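Local coordinates for penicillin-binding protein 2B (PDB 2WAD) that is a penicillin-binding transpeptidase thought to form peptide cross-links between adjacent glycan strands of cell wall peptidoglycan during cell elongation, at residues P109-R114 and E174-S179; S326-E331 and G368-D373; L453-Q458 and M475-S480. All coordinates share one frame; numbering follows the deposited sequence.

Contact 1 (P109-R114 and E174-S179)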
# COMPACT_ATOMS: atom_id res chain seq x y z
N PRO A 109 -7.55 34.09 9.72
CA PRO A 109 -8.53 33.69 10.73
C PRO A 109 -9.81 33.10 10.12
O PRO A 109 -10.65 33.87 9.64
CB PRO A 109 -8.85 35.01 11.43
CG PRO A 109 -8.42 36.11 10.46
CD PRO A 109 -7.83 35.45 9.23
N ASN A 110 -9.96 31.78 10.17
CA ASN A 110 -11.13 31.09 9.62
C ASN A 110 -12.07 30.48 10.67
O ASN A 110 -11.98 29.30 10.97
CB ASN A 110 -10.69 29.96 8.68
CG ASN A 110 -10.20 30.47 7.34
OD1 ASN A 110 -9.17 30.01 6.84
ND2 ASN A 110 -10.93 31.41 6.74
N LEU A 111 -13.00 31.28 11.18
CA LEU A 111 -13.85 30.86 12.29
C LEU A 111 -15.11 30.09 11.90
O LEU A 111 -15.89 30.58 11.08
CB LEU A 111 -14.28 32.10 13.08
CG LEU A 111 -13.10 32.97 13.51
CD1 LEU A 111 -13.59 34.35 13.94
CD2 LEU A 111 -12.32 32.27 14.60
N THR A 112 -15.32 28.93 12.52
CA THR A 112 -16.56 28.15 12.39
C THR A 112 -17.67 28.72 13.28
O THR A 112 -17.39 29.30 14.33
CB THR A 112 -16.37 26.65 12.73
OG1 THR A 112 -16.58 26.42 14.13
CG2 THR A 112 -14.99 26.17 12.34
N GLU A 113 -18.92 28.55 12.88
CA GLU A 113 -20.00 29.25 13.58
C GLU A 113 -20.19 28.77 15.01
O GLU A 113 -20.66 29.53 15.86
CB GLU A 113 -21.32 29.20 12.79
CG GLU A 113 -21.24 29.83 11.41
CD GLU A 113 -20.92 28.80 10.33
OE1 GLU A 113 -20.51 27.66 10.68
OE2 GLU A 113 -21.08 29.12 9.13
N ARG A 114 -19.81 27.52 15.28
CA ARG A 114 -19.81 27.01 16.65
C ARG A 114 -18.74 27.74 17.48
O ARG A 114 -18.97 28.11 18.63
CB ARG A 114 -19.64 25.49 16.67
CG ARG A 114 -19.29 24.87 18.02
CD ARG A 114 -20.41 24.96 19.06
NE ARG A 114 -19.96 24.45 20.36
CZ ARG A 114 -20.58 23.51 21.08
NH1 ARG A 114 -21.72 22.98 20.67
NH2 ARG A 114 -20.06 23.13 22.24
N GLU A 174 -8.66 37.54 18.36
CA GLU A 174 -8.78 37.03 19.71
C GLU A 174 -9.77 35.87 19.74
O GLU A 174 -9.55 34.87 20.43
CB GLU A 174 -9.05 38.13 20.74
CG GLU A 174 -10.47 38.64 20.81
CD GLU A 174 -10.62 39.75 21.83
OE1 GLU A 174 -9.62 40.43 22.17
OE2 GLU A 174 -11.76 39.94 22.31
N ILE A 175 -10.83 35.97 18.94
CA ILE A 175 -11.78 34.86 18.85
C ILE A 175 -11.09 33.60 18.39
O ILE A 175 -11.33 32.50 18.91
CB ILE A 175 -12.97 35.16 17.94
CG1 ILE A 175 -13.72 36.39 18.46
CG2 ILE A 175 -13.90 33.95 17.91
CD1 ILE A 175 -14.98 36.69 17.67
N TYR A 176 -10.20 33.75 17.42
CA TYR A 176 -9.38 32.62 16.97
C TYR A 176 -8.54 31.99 18.08
O TYR A 176 -8.51 30.77 18.23
CB TYR A 176 -8.50 33.04 15.79
CG TYR A 176 -7.62 31.93 15.28
CD1 TYR A 176 -8.17 30.85 14.58
CD2 TYR A 176 -6.25 31.94 15.50
CE1 TYR A 176 -7.36 29.82 14.10
CE2 TYR A 176 -5.44 30.93 15.04
CZ TYR A 176 -5.99 29.88 14.34
OH TYR A 176 -5.16 28.89 13.90
N LEU A 177 -7.82 32.82 18.82
CA LEU A 177 -6.99 32.39 19.94
C LEU A 177 -7.78 31.69 21.05
O LEU A 177 -7.41 30.57 21.45
CB LEU A 177 -6.18 33.56 20.50
CG LEU A 177 -4.97 33.93 19.63
CD1 LEU A 177 -4.31 35.23 20.06
CD2 LEU A 177 -3.92 32.82 19.46
N PHE A 178 -8.84 32.33 21.54
CA PHE A 178 -9.82 31.68 22.42
C PHE A 178 -10.20 30.25 21.99
O PHE A 178 -10.07 29.31 22.77
CB PHE A 178 -11.06 32.56 22.49
CG PHE A 178 -12.16 32.01 23.34
CD1 PHE A 178 -12.31 32.45 24.64
CD2 PHE A 178 -13.06 31.08 22.84
CE1 PHE A 178 -13.33 31.96 25.44
CE2 PHE A 178 -14.08 30.59 23.63
CZ PHE A 178 -14.21 31.03 24.94
N SER A 179 -10.63 30.09 20.73
CA SER A 179 -11.05 28.78 20.23
C SER A 179 -9.95 27.74 20.49
O SER A 179 -10.21 26.63 20.96
CB SER A 179 -11.44 28.83 18.75
OG SER A 179 -12.15 30.03 18.44
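Leu111 reaches across to Ile175 and Tyr176 with its two methyl branches, and these apolar touches make up almost the whole of the meeting. Leu111 CD1 comes to 4.0 Å from Ile175 CG2, the two side chains crossing at about a right angle. Leu111 CD2 shares that methyl of Ile175 and also rests on the helix backbone, 3.8 Å from Tyr176 CA, close to that residue's CB as well. It meets the tyrosine ring at its edge, near the ring plane. The torsion of Leu111 explains the double reach: CG lies anti to the carbonyl carbon (chi1 -53°), and the fork turns both methyls to one stretch of helix.

The setting is a loop packed against a helix, in the helical part of the region belonging to the PBP dimerisation family. The leucine precedes helix 113-121, whose N-cap is Thr112. The OG1 of Thr112 caps a backbone N of that helix, and its own N is bonded to Gln115 OE1, a reciprocal pattern consistent with a capping box. Leu111 also touches Leu116 and Ile175 touches Tyr119, both on helix 113-121, so the helix widens the apolar surface begun by the loop.

Polar bonding stays on each side, with no hydrogen bond passing from one segment to the other. Ser179 OG donates to Ile175 O at 2.6 Å, tilted 29° from the carbonyl plane, while Ser179 N bonds the same oxygen at 3.1 Å from the opposite face. Two donors thus hold Ile175 O, and the first keeps the serine hydroxyl turned back onto its own helix. The phenol oxygen of Tyr176 extends beyond the contact to a hydrogen bond with Lys241 NZ.

Contact 2 (S326-E331 and G368-D373)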
# COMPACT_ATOMS: atom_id res chain seq x y z
N SER A 326 15.69 2.76 -18.12
CA SER A 326 16.54 2.52 -19.28
C SER A 326 15.84 1.75 -20.42
O SER A 326 15.77 2.22 -21.56
CB SER A 326 17.83 1.84 -18.83
OG SER A 326 18.57 1.46 -19.97
N TYR A 327 15.29 0.58 -20.11
CA TYR A 327 14.48 -0.15 -21.07
C TYR A 327 13.28 0.60 -21.63
O TYR A 327 13.03 0.61 -22.84
CB TYR A 327 14.03 -1.51 -20.51
CG TYR A 327 15.04 -2.63 -20.61
CD1 TYR A 327 15.11 -3.42 -21.75
CD2 TYR A 327 15.92 -2.90 -19.56
CE1 TYR A 327 16.02 -4.46 -21.83
CE2 TYR A 327 16.82 -3.93 -19.63
CZ TYR A 327 16.87 -4.71 -20.76
OH TYR A 327 17.78 -5.75 -20.81
N PHE A 328 12.49 1.24 -20.78
CA PHE A 328 11.31 1.93 -21.33
C PHE A 328 11.67 3.04 -22.32
O PHE A 328 11.00 3.18 -23.33
CB PHE A 328 10.40 2.53 -20.24
CG PHE A 328 8.98 2.75 -20.71
CD1 PHE A 328 8.04 1.73 -20.63
CD2 PHE A 328 8.59 3.96 -21.27
CE1 PHE A 328 6.73 1.91 -21.08
CE2 PHE A 328 7.29 4.17 -21.74
CZ PHE A 328 6.35 3.13 -21.64
N ASN A 329 12.68 3.85 -22.02
CA ASN A 329 13.11 4.89 -22.96
C ASN A 329 13.64 4.33 -24.27
O ASN A 329 13.40 4.90 -25.32
CB ASN A 329 14.17 5.82 -22.34
CG ASN A 329 13.57 6.93 -21.48
OD1 ASN A 329 12.63 7.62 -21.89
ND2 ASN A 329 14.10 7.09 -20.29
N SER A 330 14.35 3.21 -24.20
CA SER A 330 14.81 2.55 -25.42
C SER A 330 13.61 2.13 -26.27
O SER A 330 13.57 2.37 -27.49
CB SER A 330 15.66 1.33 -25.04
OG SER A 330 16.43 0.89 -26.15
N GLU A 331 12.60 1.54 -25.63
CA GLU A 331 11.41 1.12 -26.38
C GLU A 331 10.59 2.30 -26.88
O GLU A 331 9.88 2.19 -27.87
CB GLU A 331 10.55 0.17 -25.54
CG GLU A 331 11.24 -1.13 -25.23
CD GLU A 331 11.39 -2.03 -26.45
OE1 GLU A 331 10.39 -2.64 -26.88
OE2 GLU A 331 12.53 -2.12 -26.97
N GLY A 368 2.91 12.44 -22.42
CA GLY A 368 4.13 11.73 -22.75
C GLY A 368 5.06 11.65 -21.56
O GLY A 368 6.07 10.95 -21.61
N GLU A 369 4.73 12.35 -20.48
CA GLU A 369 5.64 12.42 -19.33
C GLU A 369 5.79 11.05 -18.66
O GLU A 369 4.86 10.25 -18.68
CB GLU A 369 5.12 13.46 -18.32
CG GLU A 369 6.16 13.98 -17.32
CD GLU A 369 5.50 14.71 -16.14
OE1 GLU A 369 4.26 14.91 -16.20
OE2 GLU A 369 6.19 15.08 -15.17
N LEU A 370 6.96 10.79 -18.08
CA LEU A 370 7.25 9.57 -17.33
C LEU A 370 7.39 9.91 -15.86
O LEU A 370 8.09 10.85 -15.52
CB LEU A 370 8.58 8.95 -17.80
CG LEU A 370 8.69 8.41 -19.22
CD1 LEU A 370 10.08 7.82 -19.43
CD2 LEU A 370 7.63 7.37 -19.56
N THR A 371 6.73 9.15 -14.99
CA THR A 371 6.77 9.41 -13.56
C THR A 371 6.90 8.09 -12.80
O THR A 371 6.42 7.04 -13.24
CB THR A 371 5.52 10.20 -13.08
OG1 THR A 371 4.31 9.50 -13.41
CG2 THR A 371 5.46 11.55 -13.76
N PRO A 372 7.64 8.11 -11.68
CA PRO A 372 7.74 6.95 -10.82
C PRO A 372 6.36 6.54 -10.34
O PRO A 372 5.54 7.40 -10.04
CB PRO A 372 8.58 7.43 -9.64
CG PRO A 372 8.85 8.90 -9.88
CD PRO A 372 8.64 9.14 -11.34
N ASP A 373 6.11 5.23 -10.27
CA ASP A 373 4.78 4.74 -9.95
C ASP A 373 4.83 3.41 -9.22
O ASP A 373 4.13 2.46 -9.59
CB ASP A 373 3.94 4.62 -11.22
CG ASP A 373 2.46 4.37 -10.93
OD1 ASP A 373 2.02 4.67 -9.80
OD2 ASP A 373 1.74 3.84 -11.82
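Leu370 bridges from its strand to Phe328 and Asn329, a case of a helix packed on the sheet of the transpeptidase fold, near its edge strand. Strand 370-372 is one of the two edge strands of this antiparallel sheet, paired with strand 355-363 through backbone bonding of Thr371 with Lys362. Helix 314-334 supplies the other two side chains.

Followed outward, Leu370 starts with a CB that points at the helix. CG then sits anti to the carbonyl carbon (chi1 -66°), and from it the two methyls part company. CD1, which continues the chain anti to CA (chi2 -179°), ends at the amide of Asn329. The other methyl goes to an aromatic ring, where it is shared between two neighbouring carbons: Leu370 CD2 lies 3.9 Å from both Phe328 CE2 and Phe328 CD2. The approach is oblique to the ring.

Phe328 is buried, with CG anti to its backbone N (chi1 -157°), a setting that carries the ring off the helix towards the sheet. There it also meets the ring of Phe651, nearly parallel, and that of His363, more steeply inclined; Leu370 touches the same histidine. Asn329, by contrast, is exposed, and its amide merely borders the leucine methyl: no hydrogen bond links the two segments. The nearest approach there is from Asn329 OD1 to Leu370 CD1, at 3.5 Å.

Contact 3 (L453-Q458 and M475-S480). Unlike the reference sequence in segment 453-458: Ile455 (reference Leu). Unlike the reference sequence in segment 475-480: Gly476 (reference Glu).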
# COMPACT_ATOMS: atom_id res chain seq x y z
N LEU A 453 -11.84 -26.31 -22.38
CA LEU A 453 -13.04 -26.99 -22.86
C LEU A 453 -13.32 -28.23 -21.99
O LEU A 453 -14.47 -28.54 -21.69
CB LEU A 453 -12.89 -27.38 -24.33
CG LEU A 453 -14.11 -28.03 -24.99
CD1 LEU A 453 -15.22 -27.02 -25.18
CD2 LEU A 453 -13.74 -28.67 -26.32
N GLY A 454 -12.27 -28.91 -21.55
CA GLY A 454 -12.40 -30.10 -20.73
C GLY A 454 -12.89 -29.84 -19.31
O GLY A 454 -13.50 -30.71 -18.69
N ILE A 455 -12.60 -28.67 -18.77
CA ILE A 455 -13.20 -28.28 -17.50
C ILE A 455 -14.71 -28.07 -17.67
O ILE A 455 -15.49 -28.19 -16.72
CB ILE A 455 -12.53 -27.00 -16.97
CG1 ILE A 455 -11.03 -27.26 -16.73
CG2 ILE A 455 -13.19 -26.51 -15.70
CD1 ILE A 455 -10.23 -25.98 -16.47
N MET A 456 -15.12 -27.75 -18.89
CA MET A 456 -16.52 -27.54 -19.20
C MET A 456 -17.20 -28.88 -19.55
O MET A 456 -18.31 -28.91 -20.06
CB MET A 456 -16.58 -26.58 -20.39
CG MET A 456 -17.75 -25.67 -20.46
SD MET A 456 -17.48 -24.33 -21.66
CE MET A 456 -19.18 -24.07 -22.08
N GLY A 457 -16.50 -29.99 -19.31
CA GLY A 457 -17.01 -31.33 -19.55
C GLY A 457 -17.02 -31.82 -21.00
O GLY A 457 -17.73 -32.78 -21.32
N GLN A 458 -16.24 -31.20 -21.87
CA GLN A 458 -16.30 -31.56 -23.29
C GLN A 458 -14.95 -31.93 -23.91
O GLN A 458 -13.89 -31.57 -23.39
CB GLN A 458 -17.02 -30.47 -24.08
CG GLN A 458 -18.51 -30.34 -23.71
CD GLN A 458 -19.23 -29.22 -24.42
OE1 GLN A 458 -18.62 -28.31 -24.97
NE2 GLN A 458 -20.56 -29.27 -24.41
N MET A 475 -16.08 -21.49 -15.72
CA MET A 475 -15.42 -20.22 -15.41
C MET A 475 -15.10 -20.10 -13.92
O MET A 475 -14.05 -19.59 -13.53
CB MET A 475 -16.26 -19.04 -15.92
CG MET A 475 -15.57 -17.68 -15.75
SD MET A 475 -14.03 -17.48 -16.69
CE MET A 475 -14.52 -16.18 -17.83
N GLY A 476 -15.98 -20.63 -13.08
CA GLY A 476 -15.71 -20.62 -11.63
C GLY A 476 -14.54 -21.50 -11.23
O GLY A 476 -13.75 -21.15 -10.33
N LYS A 477 -14.43 -22.66 -11.86
CA LYS A 477 -13.35 -23.58 -11.53
C LYS A 477 -11.98 -23.07 -12.00
O LYS A 477 -10.98 -23.26 -11.30
CB LYS A 477 -13.61 -24.95 -12.15
CG LYS A 477 -14.68 -25.78 -11.46
CD LYS A 477 -14.98 -27.04 -12.27
CE LYS A 477 -16.16 -27.81 -11.67
NZ LYS A 477 -16.21 -29.22 -12.15
N LEU A 478 -11.96 -22.46 -13.19
CA LEU A 478 -10.76 -21.84 -13.73
C LEU A 478 -10.30 -20.71 -12.81
O LEU A 478 -9.14 -20.69 -12.39
CB LEU A 478 -11.01 -21.31 -15.16
CG LEU A 478 -9.80 -20.70 -15.90
CD1 LEU A 478 -8.75 -21.79 -16.29
CD2 LEU A 478 -10.21 -19.91 -17.14
N ARG A 479 -11.21 -19.77 -12.50
CA ARG A 479 -10.89 -18.61 -11.68
C ARG A 479 -10.52 -19.00 -10.25
O ARG A 479 -9.76 -18.30 -9.55
CB ARG A 479 -12.02 -17.58 -11.67
CG ARG A 479 -12.29 -16.85 -12.99
CD ARG A 479 -13.43 -15.83 -12.84
NE ARG A 479 -13.36 -14.77 -13.84
CZ ARG A 479 -14.40 -14.05 -14.26
NH1 ARG A 479 -15.62 -14.26 -13.77
NH2 ARG A 479 -14.21 -13.10 -15.18
N SER A 480 -11.04 -20.14 -9.82
CA SER A 480 -10.67 -20.65 -8.50
C SER A 480 -9.23 -21.12 -8.46
O SER A 480 -8.47 -20.79 -7.53
CB SER A 480 -11.67 -21.71 -8.00
OG SER A 480 -11.11 -22.54 -7.00
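Ile455 meets Lys477 and Leu478, while a flat group of the same helix as these two, the Arg479 guanidinium, lies well away from that meeting. On one of its faces sits Met475 CG, 3.7 Å above the plane of the Arg479 guanidinium and shifted towards the rim. Its NH2 forms a salt bridge with Asp521 OD1 and a hydrogen bond to Pro504 O, so the group is held away from the helix pair's interface.

The interface itself joins two helices of the transpeptidase domain, 445-455 and 471-484, at the point where the first one ends. That end is a Schellman motif: Gly457, with positive phi, is its C-prime residue, and Gln458 N bonds Leu453 O at 3.2 Å while Gly457 N makes a weak bond to Gly454 O. Ile455, the last residue of the helix, points its CB toward helix 471-484.

Its two branches have separate partners. Ile455 CG2, anti to the backbone N, lies alongside the lysine stem, 3.9 Å from both CB and CD of Lys477. The isoleucine and the extended lysine run past each other in opposite directions, and only the lysine's aliphatic part is used. Helix 389-398, which starts just after Ser386, the presumed acyl-ester nucleophile, closes round the pair: Ile455 touches Ser395 and Leu478 touches Thr392. The other branch ends at a looser touch, Ile455 CD1 standing 4.4 Å from Leu478 CD1.

From the N terminus the three contacts come in series, none nesting within or crossing another. Contact 1 closes a loop of 59 residues, about half of them helical and without strand, bringing the approach to helix 113-121 against helix 169-182 in the dimerisation family region. The chain then enters the transpeptidase domain, where contact 2 closes 36 residues that include strands 342-348 and 355-363, tying helix 314-334 to the sheet near its edge strand. Contact 3 closes the shortest loop, 16 residues, between consecutive helices. Contacts 1 and 3 lie on opposite sides of the chain's centre, their own centres about 65 Å apart; contacts 2 and 3 are about 39 Å apart between centres.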